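Local structure of DUF4440 domain-containing protein (Prochlorococcus marinus, 3HZP) at residues K66-E71 with V81-S86; A77-F82 with T102-K107. The protein is of unknown function but belongs to the NTF2-like superfamily, whose cone-shaped alpha-beta fold often encloses a ligand-binding or catalytic pocket. All coordinates share one frame; numbering follows the deposited sequence.

Contact 1: residues K66-E71 with V81-S86; sequences KVHKFE and VFTLGS
A classic beta bulge interrupts the antiparallel pairing of strands 57-72 and 77-90 where His68 and Lys69 both stand opposite Val81. Val81 O accepts hydrogen bonds from both amides, from His68 N at 2.8 Å and, longer, from Lys69 N at 3.3 Å, the two donors arriving from the same face of the carbonyl plane. Beyond the bulge Val81 N returns a bond to Lys69 O; before it Thr83 N donates to Lys66 O at 2.9 Å.

The side chain of His68, the first bulge residue, also bonds across the pair. Its CG is anti to the carbonyl carbon (chi1 -55°), on the backbone N side; one face of the ring has Lys66 O 3.7 Å above its plane, displaced toward the rim. Its NE2 meets Thr83 OG1 edge-on and in plane at 2.7 Å, almost straight at 175°, and either atom could be the donor. This bond and the stacking of Trp129 on the ring would together restrict its rotation.

The two faces of the pair differ. Val67 and Phe82 share the side toward helix 4-15, Val67 CG2 lying 4.3 Å from Phe82 CB. On the reverse side Lys69 CB packs against Val81 CB at 3.9 Å, while NZ forms salt bridges with Glu71 OE2, met from above the carboxylate plane, and with Asp32 of the second subunit. Two residues of the bulged strand facing one of its neighbour, with a shared carbonyl acceptor, are the signature of a classic bulge, here within the curved sheet of an NTF2-like fold.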
ATOM      1  N   LYS A  66     -12.792   9.041   3.883  1.00 14.88           N
ATOM      2  CA  LYS A  66     -13.035   8.087   4.956  1.00 15.00           C
ATOM      3  C   LYS A  66     -11.729   7.457   5.360  1.00 14.36           C
ATOM      4  O   LYS A  66     -10.965   7.023   4.479  1.00 15.06           O
ATOM      5  CB  LYS A  66     -14.002   6.966   4.512  1.00 16.25           C
ATOM      6  CG  LYS A  66     -14.422   6.010   5.649  1.00 17.72           C
ATOM      7  CD  LYS A  66     -15.239   6.701   6.684  1.00 24.87           C
ATOM      8  CE  LYS A  66     -15.450   5.821   7.917  1.00 38.54           C
ATOM      9  NZ  LYS A  66     -16.017   4.521   7.560  1.00 42.22           N
ATOM     10  N   VAL A  67     -11.479   7.414   6.662  1.00 14.40           N
ATOM     11  CA  VAL A  67     -10.359   6.700   7.226  1.00 14.22           C
ATOM     12  C   VAL A  67     -10.836   5.320   7.624  1.00 15.48           C
ATOM     13  O   VAL A  67     -11.772   5.169   8.415  1.00 17.11           O
ATOM     14  CB  VAL A  67      -9.723   7.444   8.409  1.00 15.26           C
ATOM     15  CG1 VAL A  67      -8.659   6.598   9.087  1.00 15.26           C
ATOM     16  CG2 VAL A  67      -9.174   8.804   7.953  1.00 17.62           C
ATOM     17  N   HIS A  68     -10.194   4.314   7.066  1.00 12.40           N
ATOM     18  CA  HIS A  68     -10.531   2.903   7.318  1.00 11.96           C
ATOM     19  C   HIS A  68      -9.687   2.280   8.378  1.00 14.75           C
ATOM     20  O   HIS A  68     -10.139   1.309   9.004  1.00 14.63           O
ATOM     21  CB  HIS A  68     -10.366   2.118   6.029  1.00 13.07           C
ATOM     22  CG  HIS A  68     -11.148   2.691   4.904  1.00 13.30           C
ATOM     23  ND1 HIS A  68     -12.530   2.790   4.927  1.00 16.58           N
ATOM     24  CD2 HIS A  68     -10.747   3.209   3.728  1.00 13.60           C
ATOM     25  CE1 HIS A  68     -12.928   3.334   3.790  1.00 16.69           C
ATOM     26  NE2 HIS A  68     -11.873   3.623   3.064  1.00 14.54           N
ATOM     27  N   LYS A  69      -8.468   2.768   8.582  1.00 14.21           N
ATOM     28  CA  LYS A  69      -7.568   2.193   9.589  1.00 14.91           C
ATOM     29  C   LYS A  69      -6.655   3.294  10.076  1.00 13.50           C
ATOM     30  O   LYS A  69      -6.102   4.053   9.263  1.00 13.81           O
ATOM     31  CB  LYS A  69      -6.719   1.058   9.006  1.00 16.27           C
ATOM     32  CG  LYS A  69      -5.796   0.387   9.992  1.00 17.09           C
ATOM     33  CD  LYS A  69      -5.056  -0.777   9.391  1.00 20.69           C
ATOM     34  CE  LYS A  69      -4.237  -1.512  10.398  1.00 27.75           C
ATOM     35  NZ  LYS A  69      -5.069  -2.095  11.497  1.00 23.85           N
ATOM     36  N   PHE A  70      -6.502   3.403  11.382  1.00 13.02           N
ATOM     37  CA  PHE A  70      -5.465   4.246  11.944  1.00 13.07           C
ATOM     38  C   PHE A  70      -4.908   3.534  13.147  1.00 14.01           C
ATOM     39  O   PHE A  70      -5.685   3.142  14.020  1.00 16.01           O
ATOM     40  CB  PHE A  70      -5.948   5.646  12.407  1.00 14.50           C
ATOM     41  CG  PHE A  70      -4.851   6.368  13.098  1.00 14.30           C
ATOM     42  CD1 PHE A  70      -3.895   7.047  12.366  1.00 16.69           C
ATOM     43  CD2 PHE A  70      -4.690   6.262  14.471  1.00 15.39           C
ATOM     44  CE1 PHE A  70      -2.775   7.579  13.033  1.00 16.81           C
ATOM     45  CE2 PHE A  70      -3.593   6.822  15.113  1.00 17.56           C
ATOM     46  CZ  PHE A  70      -2.664   7.469  14.403  1.00 15.40           C
ATOM     47  N   GLU A  71      -3.588   3.414  13.242  1.00 13.20           N
ATOM     48  CA  GLU A  71      -3.001   3.001  14.498  1.00 13.40           C
ATOM     49  C   GLU A  71      -1.557   3.409  14.578  1.00 13.02           C
ATOM     50  O   GLU A  71      -0.848   3.455  13.577  1.00 13.54           O
ATOM     51  CB  GLU A  71      -3.127   1.499  14.730  1.00 17.92           C
ATOM     52  CG  GLU A  71      -2.416   0.643  13.828  1.00 17.75           C
ATOM     53  CD  GLU A  71      -2.560  -0.872  14.191  1.00 23.57           C
ATOM     54  OE1 GLU A  71      -2.567  -1.244  15.377  1.00 30.31           O
ATOM     55  OE2 GLU A  71      -2.575  -1.671  13.264  1.00 28.69           O
ATOM     56  N   VAL A  81      -4.922   4.211   6.627  1.00 12.99           N
ATOM     57  CA  VAL A  81      -5.524   3.781   5.381  1.00 13.09           C
ATOM     58  C   VAL A  81      -6.776   4.574   5.153  1.00 13.27           C
ATOM     59  O   VAL A  81      -7.602   4.673   6.064  1.00 13.45           O
ATOM     60  CB  VAL A  81      -5.847   2.261   5.413  1.00 13.12           C
ATOM     61  CG1 VAL A  81      -6.569   1.822   4.108  1.00 14.76           C
ATOM     62  CG2 VAL A  81      -4.562   1.424   5.671  1.00 13.42           C
ATOM     63  N   PHE A  82      -6.943   5.140   3.963  1.00 12.72           N
ATOM     64  CA  PHE A  82      -8.074   5.993   3.689  1.00 13.15           C
ATOM     65  C   PHE A  82      -8.474   5.964   2.251  1.00 14.34           C
ATOM     66  O   PHE A  82      -7.729   5.503   1.379  1.00 14.73           O
ATOM     67  CB  PHE A  82      -7.729   7.445   4.138  1.00 14.00           C
ATOM     68  CG  PHE A  82      -6.536   8.038   3.443  1.00 13.20           C
ATOM     69  CD1 PHE A  82      -5.261   7.777   3.897  1.00 12.90           C
ATOM     70  CD2 PHE A  82      -6.682   8.859   2.331  1.00 15.15           C
ATOM     71  CE1 PHE A  82      -4.156   8.306   3.267  1.00 15.10           C
ATOM     72  CE2 PHE A  82      -5.561   9.368   1.689  1.00 14.99           C
ATOM     73  CZ  PHE A  82      -4.331   9.117   2.157  1.00 15.05           C
ATOM     74  N   THR A  83      -9.690   6.433   1.981  1.00 13.86           N
ATOM     75  CA  THR A  83     -10.158   6.692   0.630  1.00 14.33           C
ATOM     76  C   THR A  83      -9.995   8.168   0.378  1.00 15.30           C
ATOM     77  O   THR A  83     -10.399   9.000   1.202  1.00 15.56           O
ATOM     78  CB  THR A  83     -11.621   6.328   0.484  1.00 14.82           C
ATOM     79  OG1 THR A  83     -11.779   4.925   0.670  1.00 15.06           O
ATOM     80  CG2 THR A  83     -12.118   6.694  -0.938  1.00 17.02           C
ATOM     81  N   LEU A  84      -9.338   8.490  -0.723  1.00 15.55           N
ATOM     82  CA  LEU A  84      -9.066   9.868  -1.133  1.00 16.55           C
ATOM     83  C   LEU A  84     -10.025  10.187  -2.269  1.00 18.87           C
ATOM     84  O   LEU A  84     -10.001   9.530  -3.311  1.00 21.02           O
ATOM     85  CB  LEU A  84      -7.638   9.997  -1.620  1.00 16.69           C
ATOM     86  CG  LEU A  84      -7.229  11.384  -2.109  1.00 21.98           C
ATOM     87  CD1 LEU A  84      -7.109  12.281  -0.949  1.00 22.56           C
ATOM     88  CD2 LEU A  84      -5.884  11.312  -2.908  1.00 22.08           C
ATOM     89  N   GLY A  85     -10.909  11.150  -2.099  1.00 15.22           N
ATOM     90  CA  GLY A  85     -11.850  11.517  -3.160  1.00 16.20           C
ATOM     91  C   GLY A  85     -11.400  12.798  -3.827  1.00 17.04           C
ATOM     92  O   GLY A  85     -11.270  13.811  -3.144  1.00 19.90           O
ATOM     93  N   SER A  86     -11.098  12.751  -5.130  1.00 15.94           N
ATOM     94  CA  SER A  86     -10.615  13.904  -5.845  1.00 15.58           C
ATOM     95  C   SER A  86     -11.362  14.136  -7.121  1.00 14.81           C
ATOM     96  O   SER A  86     -11.940  13.218  -7.709  1.00 15.49           O
ATOM     97  CB  SER A  86      -9.150  13.773  -6.231  1.00 16.98           C
ATOM     98  OG  SER A  86      -8.370  13.563  -5.085  1.00 21.77           O
TER

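Contact 2: residues A77-F82 with T102-K107; sequences AAICVF and TSIFKK
Strands 77-82 and 102-107 run antiparallel in unbroken register, their axes 4.6 Å apart at the closest and their directions 160° from each other, with Ala78-Phe105 and Cys80-Ser103 as the hydrogen-bonded pairs. In each pair both N-H...O=C hydrogen bonds form. At Cys80 O the backbone bond is doubled: besides Ser103 N, the hydroxyl Ser103 OG donates to the same oxygen at 2.8 Å. With OG between its own backbone N and carbonyl carbon (chi1 67°), the hydroxyl lies within bonding distance of Cys80 O. The same OG lies in the plane of the Phe82 ring, at its edge, 3.6 Å from CE1.

Helix 4-15 packs on this side of the sheet, where Leu12 touches Cys80 and Ile8 touches both Ala78 and Phe105. Ala78 CB comes no closer than 4.4 Å to Phe105 CB, and the small residue stands beside the base of the large one while the phenyl ring extends toward the helix.

The other side faces the second subunit. Ile104 and Ile79 cross obliquely: Ile104 CG1 is anti to its carbonyl carbon (chi1 -54°), and its terminal CD1 reaches Ile79 CB at 3.8 Å and CG1 at the same distance. Ile104 also packs on Ile104 of the second subunit. Val81 and Thr102 lie side by side, pointing the same way, with Val81 CG2 4.0 Å from Thr102 OG1, a hydroxyl hydrogen-bonded to Gln118 and Trp116 of the second subunit. Lys106 NZ forms a salt bridge with Glu71 of that subunit.

The chemistry thus divides by face: a largely apolar side under the helix, where the buried serine hydroxyl is satisfied by a main-chain carbonyl, and a dimer-facing side that combines aliphatic packing with hydrogen bonds and a salt bridge between subunits.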
ATOM      1  N   ALA A  77       5.780   5.741  14.905  1.00 14.15           N
ATOM      2  CA  ALA A  77       5.321   5.419  13.572  1.00 13.66           C
ATOM      3  C   ALA A  77       3.813   5.188  13.595  1.00 12.89           C
ATOM      4  O   ALA A  77       3.235   5.027  14.648  1.00 12.79           O
ATOM      5  CB  ALA A  77       6.072   4.196  12.991  1.00 16.40           C
ATOM      6  N   ALA A  78       3.224   5.156  12.420  1.00 12.83           N
ATOM      7  CA  ALA A  78       1.787   4.941  12.301  1.00 11.90           C
ATOM      8  C   ALA A  78       1.416   4.496  10.928  1.00 12.53           C
ATOM      9  O   ALA A  78       2.117   4.765   9.940  1.00 13.70           O
ATOM     10  CB  ALA A  78       1.013   6.218  12.642  1.00 13.37           C
ATOM     11  N   ILE A  79       0.258   3.850  10.843  1.00 13.15           N
ATOM     12  CA  ILE A  79      -0.376   3.510   9.594  1.00 13.14           C
ATOM     13  C   ILE A  79      -1.728   4.233   9.526  1.00 12.47           C
ATOM     14  O   ILE A  79      -2.471   4.219  10.495  1.00 12.83           O
ATOM     15  CB  ILE A  79      -0.548   1.972   9.400  1.00 14.25           C
ATOM     16  CG1 ILE A  79      -1.342   1.706   8.120  1.00 14.24           C
ATOM     17  CG2 ILE A  79      -1.203   1.264  10.615  1.00 13.75           C
ATOM     18  CD1 ILE A  79      -1.234   0.210   7.659  1.00 17.89           C
ATOM     19  N   CYS A  80      -2.042   4.776   8.348  1.00 12.59           N
ATOM     20  CA  CYS A  80      -3.360   5.312   8.081  1.00 13.11           C
ATOM     21  C   CYS A  80      -3.790   4.881   6.694  1.00 12.54           C
ATOM     22  O   CYS A  80      -3.099   5.177   5.693  1.00 13.49           O
ATOM     23  CB  CYS A  80      -3.394   6.837   8.250  1.00 13.87           C
ATOM     24  SG  CYS A  80      -5.060   7.520   8.084  1.00 15.39           S
ATOM     25  N   VAL A  81      -4.922   4.211   6.627  1.00 12.99           N
ATOM     26  CA  VAL A  81      -5.524   3.781   5.381  1.00 13.09           C
ATOM     27  C   VAL A  81      -6.776   4.574   5.153  1.00 13.27           C
ATOM     28  O   VAL A  81      -7.602   4.673   6.064  1.00 13.45           O
ATOM     29  CB  VAL A  81      -5.847   2.261   5.413  1.00 13.12           C
ATOM     30  CG1 VAL A  81      -6.569   1.822   4.108  1.00 14.76           C
ATOM     31  CG2 VAL A  81      -4.562   1.424   5.671  1.00 13.42           C
ATOM     32  N   PHE A  82      -6.943   5.140   3.963  1.00 12.72           N
ATOM     33  CA  PHE A  82      -8.074   5.993   3.689  1.00 13.15           C
ATOM     34  C   PHE A  82      -8.474   5.964   2.251  1.00 14.34           C
ATOM     35  O   PHE A  82      -7.729   5.503   1.379  1.00 14.73           O
ATOM     36  CB  PHE A  82      -7.729   7.445   4.138  1.00 14.00           C
ATOM     37  CG  PHE A  82      -6.536   8.038   3.443  1.00 13.20           C
ATOM     38  CD1 PHE A  82      -5.261   7.777   3.897  1.00 12.90           C
ATOM     39  CD2 PHE A  82      -6.682   8.859   2.331  1.00 15.15           C
ATOM     40  CE1 PHE A  82      -4.156   8.306   3.267  1.00 15.10           C
ATOM     41  CE2 PHE A  82      -5.561   9.368   1.689  1.00 14.99           C
ATOM     42  CZ  PHE A  82      -4.331   9.117   2.157  1.00 15.05           C
ATOM     43  N   THR A 102      -2.834   3.447   1.248  1.00 13.52           N
ATOM     44  CA  THR A 102      -2.126   3.011   2.460  1.00 12.31           C
ATOM     45  C   THR A 102      -0.980   3.979   2.664  1.00 13.64           C
ATOM     46  O   THR A 102      -0.131   4.149   1.773  1.00 14.65           O
ATOM     47  CB  THR A 102      -1.592   1.600   2.321  1.00 12.76           C
ATOM     48  OG1 THR A 102      -2.672   0.688   2.172  1.00 13.64           O
ATOM     49  CG2 THR A 102      -0.730   1.218   3.540  1.00 15.22           C
ATOM     50  N   SER A 103      -0.967   4.669   3.805  1.00 13.32           N
ATOM     51  CA  SER A 103       0.110   5.617   4.134  1.00 13.86           C
ATOM     52  C   SER A 103       0.765   5.199   5.429  1.00 13.70           C
ATOM     53  O   SER A 103       0.097   4.665   6.335  1.00 14.28           O
ATOM     54  CB  SER A 103      -0.422   7.039   4.197  1.00 15.67           C
ATOM     55  OG  SER A 103      -1.338   7.258   5.302  1.00 16.60           O
ATOM     56  N   ILE A 104       2.062   5.443   5.534  1.00 14.20           N
ATOM     57  CA  ILE A 104       2.838   5.166   6.722  1.00 13.37           C
ATOM     58  C   ILE A 104       3.542   6.468   7.113  1.00 13.70           C
ATOM     59  O   ILE A 104       3.987   7.218   6.233  1.00 14.78           O
ATOM     60  CB  ILE A 104       3.875   4.077   6.490  1.00 14.24           C
ATOM     61  CG1 ILE A 104       3.219   2.817   5.929  1.00 19.68           C
ATOM     62  CG2 ILE A 104       4.715   3.849   7.721  1.00 17.17           C
ATOM     63  CD1 ILE A 104       2.259   2.215   6.858  1.00 21.45           C
ATOM     64  N   PHE A 105       3.582   6.751   8.411  1.00 12.88           N
ATOM     65  CA  PHE A 105       4.164   7.950   8.992  1.00 12.32           C
ATOM     66  C   PHE A 105       5.247   7.555   9.995  1.00 13.72           C
ATOM     67  O   PHE A 105       5.144   6.508  10.649  1.00 13.54           O
ATOM     68  CB  PHE A 105       3.071   8.737   9.712  1.00 12.80           C
ATOM     69  CG  PHE A 105       2.124   9.417   8.769  1.00 14.73           C
ATOM     70  CD1 PHE A 105       1.101   8.760   8.152  1.00 19.65           C
ATOM     71  CD2 PHE A 105       2.311  10.766   8.531  1.00 19.42           C
ATOM     72  CE1 PHE A 105       0.294   9.511   7.202  1.00 18.71           C
ATOM     73  CE2 PHE A 105       1.542  11.453   7.685  1.00 25.51           C
ATOM     74  CZ  PHE A 105       0.563  10.833   7.026  1.00 17.01           C
ATOM     75  N   LYS A 106       6.269   8.408  10.111  1.00 12.86           N
ATOM     76  CA  LYS A 106       7.299   8.263  11.113  1.00 13.44           C
ATOM     77  C   LYS A 106       7.582   9.584  11.738  1.00 12.99           C
ATOM     78  O   LYS A 106       7.495  10.630  11.084  1.00 13.27           O
ATOM     79  CB  LYS A 106       8.589   7.711  10.468  1.00 16.34           C
ATOM     80  CG  LYS A 106       8.470   6.246  10.022  1.00 15.32           C
ATOM     81  CD  LYS A 106       9.835   5.608   9.776  1.00 19.85           C
ATOM     82  CE  LYS A 106      10.516   6.335   8.635  1.00 22.89           C
ATOM     83  NZ  LYS A 106      11.841   5.643   8.220  1.00 25.52           N
ATOM     84  N   LYS A 107       7.948   9.572  13.017  1.00 12.61           N
ATOM     85  CA  LYS A 107       8.390  10.782  13.684  1.00 14.68           C
ATOM     86  C   LYS A 107       9.897  10.946  13.488  1.00 15.68           C
ATOM     87  O   LYS A 107      10.694   9.988  13.716  1.00 17.69           O
ATOM     88  CB  LYS A 107       8.079  10.682  15.173  1.00 18.59           C
ATOM     89  CG  LYS A 107       6.910  11.414  15.589  1.00 24.30           C
ATOM     90  CD  LYS A 107       6.821  11.546  17.120  1.00 32.71           C
ATOM     91  CE  LYS A 107       5.383  11.707  17.543  1.00 36.14           C
ATOM     92  NZ  LYS A 107       5.234  12.134  18.965  1.00 35.75           N
TER

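Followed from the N terminus, the chain passes helix 4-15 and reaches strand 57-72, turns into 77-90, turns again into 93-108 and continues to 111-119. Contact 1 closes the first of these hairpins and contact 2 the next; neither hairpin nests in the other, and they are consecutive and overlap on the shared strand at Val81 and Phe82. That middle strand bonds to 57-72 along one edge and to 93-108 along the other. Strand 57-72, one of the two outermost strands within the chain, is thereby tied into the sheet's interior, with Glu71 O probably accepting from Ile79 N where the contacts meet. Both also reach the second subunit, linking the hairpins to the dimer interface.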